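Local atomic coordinates of small TOPRIM domain protein (Geobacillus stearothermophilus, PDB entry 2FCJ), a protein that is of unknown function but carries a Toprim domain, the fold found in topoisomerases, primases and related nucleases, and so probably acts on nucleic acid. Residues 40-43 with 44-48; 64-67 with 68-72. One frame throughout, in Å; residues are numbered along the deposited sequence. Where two conformers were deposited one is given.

Interaction 1 of 2, residues 40-43 with 44-48; sequences RLEE and LADEL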
loop_
_atom_site.group_PDB
_atom_site.type_symbol
_atom_site.label_atom_id
_atom_site.label_comp_id
_atom_site.label_asym_id
_atom_site.label_seq_id
_atom_site.Cartn_x
_atom_site.Cartn_y
_atom_site.Cartn_z
ATOM N N ARG A 40 11.323 13.132 -3.966
ATOM C CA ARG A 40 11.479 11.714 -3.641
ATOM C C ARG A 40 10.393 10.855 -4.297
ATOM O O ARG A 40 10.653 9.766 -4.802
ATOM C CB ARG A 40 11.506 11.494 -2.121
ATOM C CG ARG A 40 12.733 12.060 -1.410
ATOM C CD ARG A 40 12.700 11.731 0.080
ATOM N NE ARG A 40 12.618 10.291 0.312
ATOM C CZ ARG A 40 13.639 9.537 0.709
ATOM N NH1 ARG A 40 13.476 8.231 0.875
ATOM N NH2 ARG A 40 14.823 10.089 0.944
ATOM N N LEU A 41 9.180 11.387 -4.367
ATOM C CA LEU A 41 8.096 10.692 -5.051
ATOM C C LEU A 41 8.349 10.562 -6.547
ATOM O O LEU A 41 8.101 9.516 -7.124
ATOM C CB LEU A 41 6.780 11.415 -4.788
ATOM C CG LEU A 41 5.525 10.634 -5.147
ATOM C CD1 LEU A 41 5.612 9.209 -4.602
ATOM C CD2 LEU A 41 4.299 11.337 -4.613
ATOM N N GLU A 42 8.826 11.628 -7.181
ATOM C CA GLU A 42 9.175 11.563 -8.593
ATOM C C GLU A 42 10.257 10.518 -8.832
ATOM O O GLU A 42 10.183 9.752 -9.795
ATOM C CB GLU A 42 9.649 12.929 -9.109
ATOM C CG GLU A 42 10.103 12.949 -10.566
ATOM C CD GLU A 42 10.548 14.324 -11.023
ATOM O OE1 GLU A 42 10.700 15.217 -10.166
ATOM O OE2 GLU A 42 10.753 14.505 -12.242
ATOM N N GLU A 43 11.282 10.505 -7.984
ATOM C CA GLU A 43 12.342 9.509 -8.093
ATOM C C GLU A 43 11.774 8.103 -7.987
ATOM O O GLU A 43 12.143 7.215 -8.759
ATOM C CB GLU A 43 13.374 9.714 -6.989
ATOM C CG GLU A 43 14.310 10.879 -7.202
ATOM C CD GLU A 43 15.455 10.876 -6.204
ATOM O OE1 GLU A 43 15.442 10.023 -5.289
ATOM O OE2 GLU A 43 16.371 11.708 -6.343
ATOM N N LEU A 44 10.920 7.893 -6.993
ATOM C CA LEU A 44 10.273 6.603 -6.827
ATOM C C LEU A 44 9.473 6.209 -8.068
ATOM O O LEU A 44 9.553 5.076 -8.526
ATOM C CB LEU A 44 9.371 6.643 -5.601
ATOM C CG LEU A 44 8.749 5.329 -5.154
ATOM C CD1 LEU A 44 9.843 4.343 -4.777
ATOM C CD2 LEU A 44 7.825 5.611 -3.975
ATOM N N ALA A 45 8.672 7.131 -8.596
ATOM C CA ALA A 45 7.890 6.856 -9.801
ATOM C C ALA A 45 8.799 6.439 -10.946
ATOM O O ALA A 45 8.487 5.517 -11.716
ATOM C CB ALA A 45 7.040 8.071 -10.196
ATOM N N ASP A 46 9.912 7.151 -11.091
ATOM C CA ASP A 46 10.874 6.829 -12.132
ATOM C C ASP A 46 11.418 5.413 -11.941
ATOM O O ASP A 46 11.483 4.613 -12.887
ATOM C CB ASP A 46 12.027 7.835 -12.119
ATOM C CG ASP A 46 11.650 9.181 -12.731
ATOM O OD1 ASP A 46 10.595 9.267 -13.395
ATOM O OD2 ASP A 46 12.448 10.136 -12.600
ATOM N N GLU A 47 11.831 5.110 -10.715
ATOM C CA GLU A 47 12.390 3.803 -10.404
ATOM C C GLU A 47 11.377 2.695 -10.646
ATOM O O GLU A 47 11.743 1.605 -11.105
ATOM C CB GLU A 47 12.874 3.757 -8.956
ATOM C CG GLU A 47 14.146 4.546 -8.688
ATOM C CD GLU A 47 14.469 4.607 -7.212
ATOM O OE1 GLU A 47 13.529 4.467 -6.400
ATOM O OE2 GLU A 47 15.653 4.800 -6.866
ATOM N N LEU A 48 10.104 3.002 -10.420
ATOM C CA LEU A 48 9.072 1.970 -10.454
ATOM C C LEU A 48 8.347 1.884 -11.797
ATOM O O LEU A 48 7.342 1.194 -11.914
ATOM C CB LEU A 48 8.076 2.157 -9.307
ATOM C CG LEU A 48 8.677 1.936 -7.911
ATOM C CD1 LEU A 48 7.666 2.239 -6.817
ATOM C CD2 LEU A 48 9.312 0.559 -7.737
HETATM O O HOH W 1 12.198 12.634 -13.408
#

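Interaction 2 of 2, residues 64-67 with 68-72; sequences EKLR and RQFRR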
loop_
_atom_site.group_PDB
_atom_site.type_symbol
_atom_site.label_atom_id
_atom_site.label_comp_id
_atom_site.label_asym_id
_atom_site.label_seq_id
_atom_site.Cartn_x
_atom_site.Cartn_y
_atom_site.Cartn_z
ATOM N N GLU A 64 -5.594 11.163 2.956
ATOM C CA GLU A 64 -6.134 11.865 1.803
ATOM C C GLU A 64 -5.110 12.838 1.217
ATOM O O GLU A 64 -4.995 12.976 -0.008
ATOM C CB GLU A 64 -7.432 12.593 2.190
ATOM C CG GLU A 64 -8.318 12.921 1.014
ATOM C CD GLU A 64 -9.015 11.705 0.437
ATOM O OE1 GLU A 64 -8.529 10.577 0.629
ATOM O OE2 GLU A 64 -10.075 11.880 -0.200
ATOM N N LYS A 65 -4.316 13.456 2.080
ATOM C CA LYS A 65 -3.229 14.331 1.640
ATOM C C LYS A 65 -2.207 13.562 0.795
ATOM O O LYS A 65 -1.712 14.044 -0.230
ATOM C CB LYS A 65 -2.525 14.943 2.851
ATOM C CG LYS A 65 -1.453 15.963 2.510
ATOM C CD LYS A 65 -1.221 16.926 3.675
ATOM C CE LYS A 65 -0.273 16.317 4.707
ATOM N NZ LYS A 65 0.348 17.358 5.587
ATOM N N LEU A 66 -1.842 12.380 1.267
ATOM C CA LEU A 66 -0.918 11.538 0.545
ATOM C C LEU A 66 -1.527 11.070 -0.770
ATOM O O LEU A 66 -0.887 11.125 -1.808
ATOM C CB LEU A 66 -0.542 10.347 1.416
ATOM C CG LEU A 66 0.597 9.472 0.906
ATOM C CD1 LEU A 66 1.889 10.287 0.788
ATOM C CD2 LEU A 66 0.805 8.303 1.858
ATOM N N ARG A 67 -2.800 10.708 -0.747
ATOM C CA ARG A 67 -3.447 10.333 -2.003
ATOM C C ARG A 67 -3.440 11.477 -3.004
ATOM O O ARG A 67 -3.210 11.264 -4.201
ATOM C CB ARG A 67 -4.877 9.868 -1.783
ATOM C CG ARG A 67 -4.975 8.553 -1.061
ATOM C CD ARG A 67 -6.360 7.998 -1.213
ATOM N NE ARG A 67 -6.570 6.895 -0.295
ATOM C CZ ARG A 67 -6.128 5.660 -0.512
ATOM N NH1 ARG A 67 -5.484 5.369 -1.637
ATOM N NH2 ARG A 67 -6.360 4.709 0.387
ATOM N N ARG A 68 -3.702 12.690 -2.535
ATOM C CA ARG A 68 -3.741 13.839 -3.415
ATOM C C ARG A 68 -2.376 14.088 -4.046
ATOM O O ARG A 68 -2.274 14.369 -5.243
ATOM C CB ARG A 68 -4.192 15.075 -2.645
ATOM C CG ARG A 68 -4.408 16.262 -3.567
ATOM C CD ARG A 68 -5.019 17.430 -2.833
ATOM N NE ARG A 68 -4.312 17.668 -1.584
ATOM C CZ ARG A 68 -4.826 18.306 -0.540
ATOM N NH1 ARG A 68 -6.050 18.818 -0.599
ATOM N NH2 ARG A 68 -4.096 18.463 0.552
ATOM N N GLN A 69 -1.325 13.947 -3.241
ATOM C CA GLN A 69 0.033 14.100 -3.751
ATOM C C GLN A 69 0.309 13.058 -4.831
ATOM O O GLN A 69 0.909 13.359 -5.871
ATOM C CB GLN A 69 1.038 13.963 -2.619
ATOM C CG GLN A 69 2.434 14.297 -3.053
ATOM C CD GLN A 69 3.441 14.028 -1.981
ATOM O OE1 GLN A 69 3.186 13.265 -1.041
ATOM N NE2 GLN A 69 4.614 14.637 -2.119
ATOM N N PHE A 70 -0.097 11.822 -4.569
ATOM C CA PHE A 70 0.113 10.756 -5.537
ATOM C C PHE A 70 -0.647 10.987 -6.838
ATOM O O PHE A 70 -0.158 10.646 -7.908
ATOM C CB PHE A 70 -0.229 9.381 -4.949
ATOM C CG PHE A 70 0.931 8.716 -4.240
ATOM C CD1 PHE A 70 1.466 9.252 -3.083
ATOM C CD2 PHE A 70 1.521 7.573 -4.753
ATOM C CE1 PHE A 70 2.547 8.638 -2.431
ATOM C CE2 PHE A 70 2.592 6.961 -4.103
ATOM C CZ PHE A 70 3.098 7.502 -2.948
ATOM N N ARG A 71 -1.872 11.491 -6.752
ATOM C CA ARG A 71 -2.645 11.717 -7.969
ATOM C C ARG A 71 -1.949 12.731 -8.877
ATOM O O ARG A 71 -2.008 12.624 -10.108
ATOM C CB ARG A 71 -4.069 12.148 -7.627
ATOM C CG ARG A 71 -4.938 11.020 -7.099
ATOM C CD ARG A 71 -6.405 11.370 -7.231
ATOM N NE ARG A 71 -6.703 12.584 -6.481
ATOM C CZ ARG A 71 -7.061 12.598 -5.204
ATOM N NH1 ARG A 71 -7.206 11.455 -4.550
ATOM N NH2 ARG A 71 -7.327 13.752 -4.598
ATOM N N ARG A 72 -1.199 13.642 -8.248
ATOM C CA ARG A 72 -0.466 14.697 -8.952
ATOM C C ARG A 72 0.914 14.216 -9.430
ATOM O O ARG A 72 1.307 14.478 -10.567
ATOM C CB ARG A 72 -0.346 15.932 -8.050
ATOM C CG ARG A 72 0.504 17.075 -8.608
ATOM C CD ARG A 72 0.451 18.325 -7.714
ATOM N NE ARG A 72 0.820 18.041 -6.327
ATOM C CZ ARG A 72 2.072 18.016 -5.866
ATOM N NH1 ARG A 72 3.081 18.289 -6.681
ATOM N NH2 ARG A 72 2.314 17.735 -4.588
HETATM O O HOH W 2 -1.618 16.658 -0.909
#

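Interaction 1 of 2, residues 40-43 with 44-48
E42 and D46, one turn apart on helix 38-47, share a water: it donates to E42 OE2 and to D46 OD2, each at 2.6 Å. The two side chains run alongside each other, their carboxylate planes 64° apart. E42 reaches the water with CG anti to its backbone N (chi1 177°) and the rest of the chain extended, whereas the CG of D46 sits beside its own backbone N (chi1 -76°). The oxygens E42 OE2 and D46 OD2 are 4.7 Å apart, not in contact, and the water between them gives a hydrogen to each.

Beneath them the main chain follows the alpha-helical i to i+4 pattern: the amides of L44, A45, D46 and E47 donate to the carbonyl oxygens of R40, L41, E42 and E43, with D46 N 2.9 Å from E42 O and the other three bonds of the same length. L48, the first residue past the helix, still donates from N to L44 O at 2.9 Å. On the inward side, in the L41 conformer given, L41 CD1 meets L44 CD2 at 4.3 Å; L41 continues onto helix 61-73 and L44 onto I9 of strand 6-10. The helix is thus amphipathic, and on its acidic side the bridging water would probably ease the repulsion between E42 and D46.

Interaction 2 of 2, residues 64-67 with 68-72
L66 and F70 run alongside each other off one flank of helix 61-73, with L66 CD1 3.7 Å from F70 CE1. The same methyl carbon lies 3.7 Å from Q69 OE1. L66 O approaches the F70 ring at its edge, 3.3 Å from CD1, while accepting the F70 amide at 3.0 Å. On another side of the helix, a water donates to K65 O and accepts from R68 NE in the guanidinium plane; K65 O also takes the Q69 amide, so two donors grip it. R71, bent at chi3 (-60°), turns its guanidinium back until R67 O lies over one face, 3.9 Å above the plane and displaced toward its rim.

This helix is the crossover of a beta-alpha-beta unit between parallel strands 52-56 and 78-80; L66 and F70 both pack on L55 of the first strand, and F70 also touches H79 of the second. Replacing F70 by an alanine would probably leave a gap beside L66 CD1 and strip L55 and H79 of an aromatic neighbour. Farther out, R67 extends from CG to NE and donates through NH2 to L80 O, while Q69 NE2 is held by I36 O and D38 OD1.

Interaction 1 precedes interaction 2 along the chain: residues 40-48 lie on helix 38-47 and its exit, residues 64-72 on helix 61-73, with strand 52-56 between the helices. Their centres are about 14 Å apart, yet the helices touch: in the L41 conformer given, L41 CD1 meets F70 CZ at 3.5 Å and L41 CD2 meets Q69 CG at 3.8 Å. Both also pack against the four-stranded parallel sheet, helix 38-47 through strand 6-10 and helix 61-73 through strands 52-56 and 78-80. L41, in this conformer, bridges the two contacts within the Toprim domain, while interaction 1 is the more exposed at the surface.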